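Local coordinates for protein glycosyl hyrolase, family 3 (Deinococcus radiodurans, PDB 3TEV) that probably hydrolyses O-glycosidic bonds as a family 3 glycoside hydrolase with a TIM-barrel domain, at residues I24-P29 with K33-Y38; V47-K52 with R62-L67; E55-L60 with R122-N127. All coordinates share one frame; numbering follows the deposited sequence. Where two conformers were deposited one is given.

Interaction 1 of 3, residues I24-P29 with K33-Y38; sequences IDLPGP and KDTAAY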
loop_
_atom_site.group_PDB
_atom_site.type_symbol
_atom_site.label_atom_id
_atom_site.label_comp_id
_atom_site.label_asym_id
_atom_site.label_seq_id
_atom_site.Cartn_x
_atom_site.Cartn_y
_atom_site.Cartn_z
ATOM N N ILE A 24 4.308 1.551 -10.023
ATOM C CA ILE A 24 5.716 1.372 -10.330
ATOM C C ILE A 24 6.564 2.468 -9.710
ATOM O O ILE A 24 6.039 3.504 -9.295
ATOM C CB ILE A 24 5.954 1.379 -11.843
ATOM C CG1 ILE A 24 5.617 2.753 -12.413
ATOM C CG2 ILE A 24 5.157 0.271 -12.527
ATOM C CD1 ILE A 24 6.127 2.948 -13.866
ATOM N N ASP A 25 7.872 2.245 -9.673
ATOM C CA ASP A 25 8.804 3.280 -9.249
ATOM C C ASP A 25 9.487 3.916 -10.450
ATOM O O ASP A 25 9.474 3.358 -11.556
ATOM C CB ASP A 25 9.823 2.752 -8.207
ATOM C CG ASP A 25 10.662 1.561 -8.708
ATOM O OD1 ASP A 25 10.201 0.749 -9.547
ATOM O OD2 ASP A 25 11.807 1.424 -8.231
ATOM N N LEU A 26 10.075 5.085 -10.209
ATOM C CA LEU A 26 10.730 5.891 -11.232
ATOM C C LEU A 26 12.214 6.029 -10.904
ATOM O O LEU A 26 12.602 5.948 -9.744
ATOM C CB LEU A 26 10.080 7.273 -11.277
ATOM C CG LEU A 26 8.560 7.247 -11.433
ATOM C CD1 LEU A 26 7.959 8.612 -11.137
ATOM C CD2 LEU A 26 8.159 6.723 -12.824
ATOM N N PRO A 27 13.054 6.234 -11.936
ATOM C CA PRO A 27 14.510 6.223 -11.717
ATOM C C PRO A 27 15.090 7.406 -10.919
ATOM O O PRO A 27 16.015 7.209 -10.129
ATOM C CB PRO A 27 15.093 6.191 -13.136
ATOM C CG PRO A 27 13.978 6.590 -14.054
ATOM C CD PRO A 27 12.687 6.264 -13.369
ATOM N N GLY A 28 14.568 8.613 -11.112
ATOM C CA GLY A 28 15.164 9.784 -10.479
ATOM C C GLY A 28 14.260 10.960 -10.144
ATOM O O GLY A 28 13.043 10.834 -10.144
ATOM N N PRO A 29 14.870 12.117 -9.827
ATOM C CA PRO A 29 14.144 13.330 -9.432
ATOM C C PRO A 29 13.475 14.076 -10.589
ATOM O O PRO A 29 12.679 14.981 -10.333
ATOM C CB PRO A 29 15.236 14.202 -8.813
ATOM C CG PRO A 29 16.477 13.758 -9.488
ATOM C CD PRO A 29 16.329 12.279 -9.665
ATOM N N LYS A 33 12.051 12.056 -20.759
ATOM C CA LYS A 33 11.162 11.740 -21.894
ATOM C C LYS A 33 10.839 10.246 -22.085
ATOM O O LYS A 33 9.691 9.898 -22.376
ATOM C CB LYS A 33 11.673 12.370 -23.207
ATOM C CG LYS A 33 13.078 11.930 -23.627
ATOM C CD LYS A 33 13.543 12.484 -24.996
ATOM C CE LYS A 33 15.011 12.083 -25.220
ATOM N NZ LYS A 33 15.651 12.673 -26.443
ATOM N N ASP A 34 11.831 9.372 -21.913
ATOM C CA ASP A 34 11.621 7.929 -22.086
ATOM C C ASP A 34 10.665 7.398 -21.032
ATOM O O ASP A 34 9.796 6.578 -21.324
ATOM C CB ASP A 34 12.948 7.146 -22.086
ATOM C CG ASP A 34 13.779 7.369 -23.372
ATOM O OD1 ASP A 34 13.200 7.612 -24.463
ATOM O OD2 ASP A 34 15.031 7.280 -23.308
ATOM N N THR A 35 10.795 7.899 -19.813
ATOM C CA THR A 35 9.883 7.518 -18.739
ATOM C C THR A 35 8.471 8.024 -19.035
ATOM O O THR A 35 7.501 7.288 -18.856
ATOM C CB THR A 35 10.400 7.996 -17.362
ATOM O OG1 THR A 35 11.701 7.427 -17.133
ATOM C CG2 THR A 35 9.474 7.574 -16.234
ATOM N N ALA A 36 8.355 9.261 -19.521
ATOM C CA ALA A 36 7.058 9.802 -19.915
ATOM C C ALA A 36 6.426 8.937 -21.013
ATOM O O ALA A 36 5.242 8.601 -20.931
ATOM C CB ALA A 36 7.200 11.237 -20.392
ATOM N N ALA A 37 7.219 8.587 -22.030
ATOM C CA ALA A 37 6.727 7.789 -23.153
ATOM C C ALA A 37 6.235 6.429 -22.632
ATOM O O ALA A 37 5.193 5.936 -23.027
ATOM C CB ALA A 37 7.839 7.597 -24.225
ATOM N N TYR A 38 6.985 5.863 -21.700
ATOM C CA TYR A 38 6.661 4.572 -21.115
ATOM C C TYR A 38 5.369 4.586 -20.258
ATOM O O TYR A 38 4.518 3.714 -20.420
ATOM C CB TYR A 38 7.877 4.134 -20.307
ATOM C CG TYR A 38 7.705 2.911 -19.468
ATOM C CD1 TYR A 38 7.855 1.638 -20.025
ATOM C CD2 TYR A 38 7.449 3.020 -18.097
ATOM C CE1 TYR A 38 7.719 0.506 -19.260
ATOM C CE2 TYR A 38 7.315 1.879 -17.308
ATOM C CZ TYR A 38 7.462 0.631 -17.907
ATOM O OH TYR A 38 7.351 -0.495 -17.149
#

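Interaction 2 of 3, residues V47-K52 with R62-L67; sequences VCLFGK and RLCADL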
loop_
_atom_site.group_PDB
_atom_site.type_symbol
_atom_site.label_atom_id
_atom_site.label_comp_id
_atom_site.label_asym_id
_atom_site.label_seq_id
_atom_site.Cartn_x
_atom_site.Cartn_y
_atom_site.Cartn_z
ATOM N N VAL A 47 2.184 5.478 -9.272
ATOM C CA VAL A 47 3.627 5.502 -9.038
ATOM C C VAL A 47 3.910 5.747 -7.566
ATOM O O VAL A 47 3.164 6.475 -6.904
ATOM C CB VAL A 47 4.324 6.626 -9.825
ATOM C CG1 VAL A 47 5.687 6.895 -9.223
ATOM C CG2 VAL A 47 4.445 6.265 -11.293
ATOM N N CYS A 48 4.979 5.145 -7.049
ATOM C CA CYS A 48 5.389 5.389 -5.668
ATOM C C CYS A 48 6.746 6.051 -5.726
ATOM O O CYS A 48 7.607 5.619 -6.494
ATOM C CB CYS A 48 5.435 4.107 -4.831
ATOM S SG CYS A 48 5.750 4.497 -3.043
ATOM N N LEU A 49 6.913 7.121 -4.961
ATOM C CA LEU A 49 8.177 7.856 -4.909
ATOM C C LEU A 49 8.984 7.489 -3.674
ATOM O O LEU A 49 8.421 7.207 -2.622
ATOM C CB LEU A 49 7.921 9.353 -4.919
ATOM C CG LEU A 49 7.128 9.902 -6.102
ATOM C CD1 LEU A 49 6.845 11.362 -5.890
ATOM C CD2 LEU A 49 7.849 9.673 -7.432
ATOM N N PHE A 50 10.304 7.490 -3.824
ATOM C CA PHE A 50 11.243 7.170 -2.749
ATOM C C PHE A 50 12.351 8.230 -2.697
ATOM O O PHE A 50 12.365 9.159 -3.501
ATOM C CB PHE A 50 11.858 5.787 -2.986
ATOM C CG PHE A 50 10.854 4.679 -3.019
ATOM C CD1 PHE A 50 10.509 4.002 -1.856
ATOM C CD2 PHE A 50 10.232 4.322 -4.211
ATOM C CE1 PHE A 50 9.550 2.975 -1.884
ATOM C CE2 PHE A 50 9.281 3.303 -4.254
ATOM C CZ PHE A 50 8.935 2.628 -3.096
ATOM N N GLY A 51 13.281 8.069 -1.763
ATOM C CA GLY A 51 14.400 9.000 -1.576
ATOM C C GLY A 51 15.108 9.348 -2.871
ATOM O O GLY A 51 15.385 10.519 -3.136
ATOM N N LYS A 52 15.368 8.339 -3.702
ATOM C CA LYS A 52 15.967 8.564 -5.014
ATOM C C LYS A 52 15.181 9.556 -5.902
ATOM O O LYS A 52 15.707 10.017 -6.907
ATOM C CB LYS A 52 16.134 7.228 -5.755
ATOM C CG LYS A 52 14.801 6.539 -6.141
ATOM C CD LYS A 52 15.019 5.326 -7.036
ATOM C CE LYS A 52 13.777 4.450 -7.025
ATOM N NZ LYS A 52 13.679 3.601 -8.228
ATOM N N ARG A 62 7.672 20.043 -9.259
ATOM C CA ARG A 62 7.856 19.908 -10.698
ATOM C C ARG A 62 7.642 18.444 -11.143
ATOM O O ARG A 62 6.909 18.180 -12.097
ATOM C CB ARG A 62 9.243 20.430 -11.103
ATOM C CG ARG A 62 9.462 20.655 -12.610
ATOM C CD ARG A 62 10.913 21.085 -12.928
ATOM N NE ARG A 62 11.469 22.018 -11.929
ATOM C CZ ARG A 62 12.468 21.732 -11.083
ATOM N NH1 ARG A 62 12.892 22.649 -10.208
ATOM N NH2 ARG A 62 13.052 20.530 -11.111
ATOM N N LEU A 63 8.228 17.503 -10.413
ATOM C CA LEU A 63 8.087 16.084 -10.743
ATOM C C LEU A 63 6.633 15.580 -10.685
ATOM O O LEU A 63 6.189 14.883 -11.591
ATOM C CB LEU A 63 9.002 15.226 -9.865
ATOM C CG LEU A 63 8.858 13.713 -10.015
ATOM C CD1 LEU A 63 9.147 13.234 -11.466
ATOM C CD2 LEU A 63 9.749 12.994 -9.049
ATOM N N CYS A 64 5.893 15.952 -9.641
ATOM C CA CYS A 64 4.519 15.498 -9.478
ATOM C C CYS A 64 3.554 16.177 -10.443
ATOM O O CYS A 64 2.552 15.565 -10.854
ATOM C CB CYS A 64 4.059 15.662 -8.036
ATOM S SG CYS A 64 5.043 14.621 -6.937
ATOM N N ALA A 65 3.863 17.428 -10.813
ATOM C CA ALA A 65 3.054 18.138 -11.790
ATOM C C ALA A 65 3.235 17.459 -13.131
ATOM O O ALA A 65 2.256 17.188 -13.821
ATOM C CB ALA A 65 3.419 19.643 -11.867
ATOM N N ASP A 66 4.480 17.155 -13.485
ATOM C CA ASP A 66 4.747 16.409 -14.711
ATOM C C ASP A 66 4.017 15.049 -14.740
ATOM O O ASP A 66 3.437 14.663 -15.763
ATOM C CB ASP A 66 6.251 16.220 -14.898
ATOM C CG ASP A 66 6.982 17.532 -15.158
ATOM O OD1 ASP A 66 6.339 18.576 -15.445
ATOM O OD2 ASP A 66 8.221 17.530 -15.053
ATOM N N LEU A 67 4.037 14.337 -13.617
ATOM C CA LEU A 67 3.409 13.019 -13.546
ATOM C C LEU A 67 1.914 13.133 -13.709
ATOM O O LEU A 67 1.296 12.305 -14.363
ATOM C CB LEU A 67 3.718 12.331 -12.225
ATOM C CG LEU A 67 5.125 11.765 -12.122
ATOM C CD1 LEU A 67 5.530 11.518 -10.617
ATOM C CD2 LEU A 67 5.227 10.507 -12.988
#

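Interaction 3 of 3, residues E55-L60 with R122-N127; sequences ESAEQL and RSVGIN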
loop_
_atom_site.group_PDB
_atom_site.type_symbol
_atom_site.label_atom_id
_atom_site.label_comp_id
_atom_site.label_asym_id
_atom_site.label_seq_id
_atom_site.Cartn_x
_atom_site.Cartn_y
_atom_site.Cartn_z
ATOM N N GLU A 55 14.636 15.610 -3.920
ATOM C CA GLU A 55 15.780 16.486 -3.668
ATOM C C GLU A 55 15.372 17.745 -2.909
ATOM O O GLU A 55 15.982 18.089 -1.899
ATOM C CB GLU A 55 16.484 16.861 -4.971
ATOM C CG GLU A 55 17.228 15.715 -5.614
ATOM C CD GLU A 55 17.940 16.117 -6.899
ATOM O OE1 GLU A 55 19.001 15.514 -7.190
ATOM O OE2 GLU A 55 17.450 17.030 -7.619
ATOM N N SER A 56 14.344 18.427 -3.406
ATOM C CA SER A 56 13.813 19.625 -2.769
ATOM C C SER A 56 12.326 19.727 -3.063
ATOM O O SER A 56 11.810 19.014 -3.934
ATOM C CB SER A 56 14.534 20.872 -3.276
ATOM O OG SER A 56 14.223 21.122 -4.636
ATOM N N ALA A 57 11.643 20.619 -2.346
ATOM C CA ALA A 57 10.216 20.849 -2.553
ATOM C C ALA A 57 9.893 21.386 -3.961
ATOM O O ALA A 57 8.895 20.993 -4.549
ATOM C CB ALA A 57 9.651 21.762 -1.474
ATOM N N GLU A 58 10.751 22.260 -4.485
ATOM C CA GLU A 58 10.616 22.830 -5.821
ATOM C C GLU A 58 10.723 21.742 -6.886
ATOM O O GLU A 58 9.913 21.699 -7.818
ATOM C CB GLU A 58 11.696 23.907 -6.045
ATOM C CG GLU A 58 11.542 24.784 -7.314
ATOM C CD GLU A 58 12.466 26.057 -7.324
ATOM O OE1 GLU A 58 12.817 26.535 -8.439
ATOM O OE2 GLU A 58 12.833 26.591 -6.236
ATOM N N GLN A 59 11.725 20.872 -6.748
ATOM C CA GLN A 59 11.952 19.789 -7.705
ATOM C C GLN A 59 10.806 18.779 -7.630
ATOM O O GLN A 59 10.298 18.332 -8.653
ATOM C CB GLN A 59 13.322 19.125 -7.467
ATOM C CG GLN A 59 13.473 17.692 -8.003
ATOM C CD GLN A 59 12.845 16.657 -7.069
ATOM O OE1 GLN A 59 12.941 16.778 -5.847
ATOM N NE2 GLN A 59 12.173 15.659 -7.643
ATOM N N LEU A 60 10.400 18.444 -6.413
ATOM C CA LEU A 60 9.345 17.466 -6.202
ATOM C C LEU A 60 8.011 17.961 -6.755
ATOM O O LEU A 60 7.253 17.186 -7.358
ATOM C CB LEU A 60 9.241 17.102 -4.726
ATOM C CG LEU A 60 8.353 15.937 -4.302
ATOM C CD1 LEU A 60 8.597 14.685 -5.129
ATOM C CD2 LEU A 60 8.559 15.652 -2.817
ATOM N N ARG A 122 0.275 17.513 -0.235
ATOM C CA ARG A 122 -0.721 18.143 -1.078
ATOM C C ARG A 122 -0.138 19.336 -1.865
ATOM O O ARG A 122 -0.417 19.486 -3.063
ATOM C CB ARG A 122 -1.946 18.541 -0.238
ATOM C CG ARG A 122 -3.162 19.057 -1.018
ATOM C CD ARG A 122 -4.013 17.916 -1.602
ATOM N NE ARG A 122 -3.207 16.975 -2.398
ATOM C CZ ARG A 122 -2.937 17.105 -3.697
ATOM N NH1 ARG A 122 -2.168 16.213 -4.293
ATOM N NH2 ARG A 122 -3.429 18.122 -4.398
ATOM N N SER A 123 0.694 20.158 -1.233
ATOM C CA SER A 123 1.273 21.291 -1.965
ATOM C C SER A 123 2.269 20.902 -3.069
ATOM O O SER A 123 2.461 21.671 -4.008
ATOM C CB SER A 123 1.840 22.381 -1.040
ATOM O OG SER A 123 3.176 22.092 -0.663
ATOM N N VAL A 124 2.863 19.709 -2.996
ATOM C CA VAL A 124 3.754 19.270 -4.083
ATOM C C VAL A 124 3.073 18.373 -5.117
ATOM O O VAL A 124 3.643 18.106 -6.161
ATOM C CB VAL A 124 5.102 18.657 -3.579
ATOM C CG1 VAL A 124 5.874 19.685 -2.733
ATOM C CG2 VAL A 124 4.880 17.365 -2.806
ATOM N N GLY A 125 1.861 17.917 -4.817
ATOM C CA GLY A 125 1.023 17.196 -5.770
ATOM C C GLY A 125 0.986 15.699 -5.547
ATOM O O GLY A 125 0.796 14.917 -6.502
ATOM N N ILE A 126 1.192 15.298 -4.293
ATOM C CA ILE A 126 1.118 13.898 -3.892
ATOM C C ILE A 126 -0.247 13.649 -3.262
ATOM O O ILE A 126 -0.711 14.461 -2.449
ATOM C CB ILE A 126 2.256 13.548 -2.893
ATOM C CG1 ILE A 126 3.585 13.410 -3.660
ATOM C CG2 ILE A 126 1.955 12.242 -2.152
ATOM C CD1 ILE A 126 4.848 13.646 -2.808
ATOM N N ASN A 127 -0.893 12.545 -3.623
ATOM C CA ASN A 127 -2.225 12.261 -3.098
ATOM C C ASN A 127 -2.342 10.943 -2.321
ATOM O O ASN A 127 -3.444 10.505 -1.985
ATOM C CB ASN A 127 -3.289 12.366 -4.214
ATOM C CG ASN A 127 -3.075 11.353 -5.357
ATOM O OD1 ASN A 127 -2.040 10.684 -5.448
ATOM N ND2 ASN A 127 -4.072 11.236 -6.224
#

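Interaction 1 of 3, residues I24-P29 with K33-Y38
Leu26 and Thr35 mark the closest backbone approach of this pair, their CA atoms 7.7 Å apart, where segment 24-29, leaving strand 22-24, runs past the start of the helix that begins at Lys33. No hydrogen bond joins the two segments, so side chains alone bridge the gap. Thr35 presents two different atoms to the loop. Its CG2, placed opposite the backbone N across the CA-CB bond, meets Leu26 CD2 at 3.8 Å, while OG1 points at the ring of Pro27, 3.9 Å from CG. That second approach is van der Waals contact with a ring carbon; the hydroxyl's hydrogen bonds go to Asp32 and Arg296. One turn on, Tyr38 carries CG anti to its backbone N (chi1 172°), which sends the ring toward Ile24, and Ile24 CD1 arrives in the plane of the ring at its edge, 3.8 Å from CE2. The ring is also held by a cation-pi contact with Arg296. Behind the loop, Ile24 and Leu26 rest on Val47 of the adjoining strand. The arrangement is that of a beta-alpha connection in a TIM barrel: the chain leaves strand 22-24, turns through a short loop and folds helix 33-42 back over the residues it has just passed.

Interaction 2 of 3, residues V47-K52 with R62-L67
Leu49 is the residue through which strand 47-49 reaches helix 62-67, and its side chain can be followed outward from a CB that points at the helix. CG lies beside the backbone N and opposite the carbonyl carbon (chi1 -57°), and from there the chain forks. CD1 goes to Cys64, meeting SG at 3.9 Å. CD2 takes the other two helix residues, lying 4.2 Å from Leu63 CD2 and 4.4 Å from Leu67 CD1. The side chains of Leu49 and Leu63 run past each other in opposite directions, and the one leucine thereby touches three residues spread over a turn of helix. The axes of strand 47-49 and of helix segment 62-67 run antiparallel at 178° and come within 11.8 Å; they belong to the first strand and the helix of the beta-alpha-beta unit 46-49, 57-71, 76-79. Ile77 of that last strand touches Leu49, Cys64 and Leu67 and so continues the same apolar layer. With no hydrogen bond across the pair and all four touching residues buried, the contact is purely hydrophobic: the thiol sulfur serves here as one more apolar surface, and cohesion rests on the burial of apolar surface and dispersion contacts.

Interaction 3 of 3, residues E55-L60 with R122-N127
Leu60 and Val124 bring their CA atoms to 6.2 Å where the first turn of helix 57-71 passes the last turn of helix 107-124, so that in the TIM-barrel shell the N-terminal start of one helix packs against the C-terminal end of the other. Val124 carries most of the contact, touching both Ala57 and Leu60. Its CG2 sits between the backbone N and the carbonyl carbon and faces Leu60, 4.0 Å from CG, with the two side chains crossing at a slant. The other methyl, CG1, comes within 3.8 Å of Ala57 O, one turn earlier on the partner helix. Leu60 CD2 then carries the apolar contact on to Ile126, whose CD1 lies 4.2 Å away.

The N-terminal end of helix 57-71 and the C-terminal end of helix 107-124 each carry a capping motif. Ser56 and Gln59 form a capping box, in which Ser56 OG accepts from Gln59 N while Gln59 OE1 accepts from Ser56 N, the latter donor lying in the amide carbonyl plane. Glu55 N, 2.8 Å from the same Gln59 OE1, approaches from above that plane. The amide is held from its nitrogen too, since Gln59 NE2 donates to Asn53 O. On the other helix, Gly125 is the C-prime residue of a Schellman motif, with positive phi (103°), where Ile126 N bonds back to Leu121 O and Gly125 N makes a weak bond to Arg122 O. Arg122 reaches round this end, and its NH1 donates to Ile126 O at 2.9 Å, the oxygen lying close to the guanidinium plane while NH1 stands well above the carbonyl plane.

In the fold
Interactions 1 and 2 each pack a strand or its following loop against the next helix; interaction 3 joins helix to helix. Interactions 1 and 2, with centres about 9 Å apart, meet through the strand pair, where Cys48 N lies 3.0 Å from Ile24 O, and through a salt bridge of 2.9 Å between Lys52 NZ and Asp25 OD2. Interactions 2 and 3 share helix 57-71 and have centres about 8 Å apart; Leu49 CD1 touches Leu60 CD1 at 3.8 Å, and Cys64 SG packs on Ile126 CG1. Interaction 1 also reaches interaction 3, about 16 Å away centre to centre, where Gln59 NE2 lies 2.8 Å from Pro29 O, tying loop 24-29 to the start of helix 57-71.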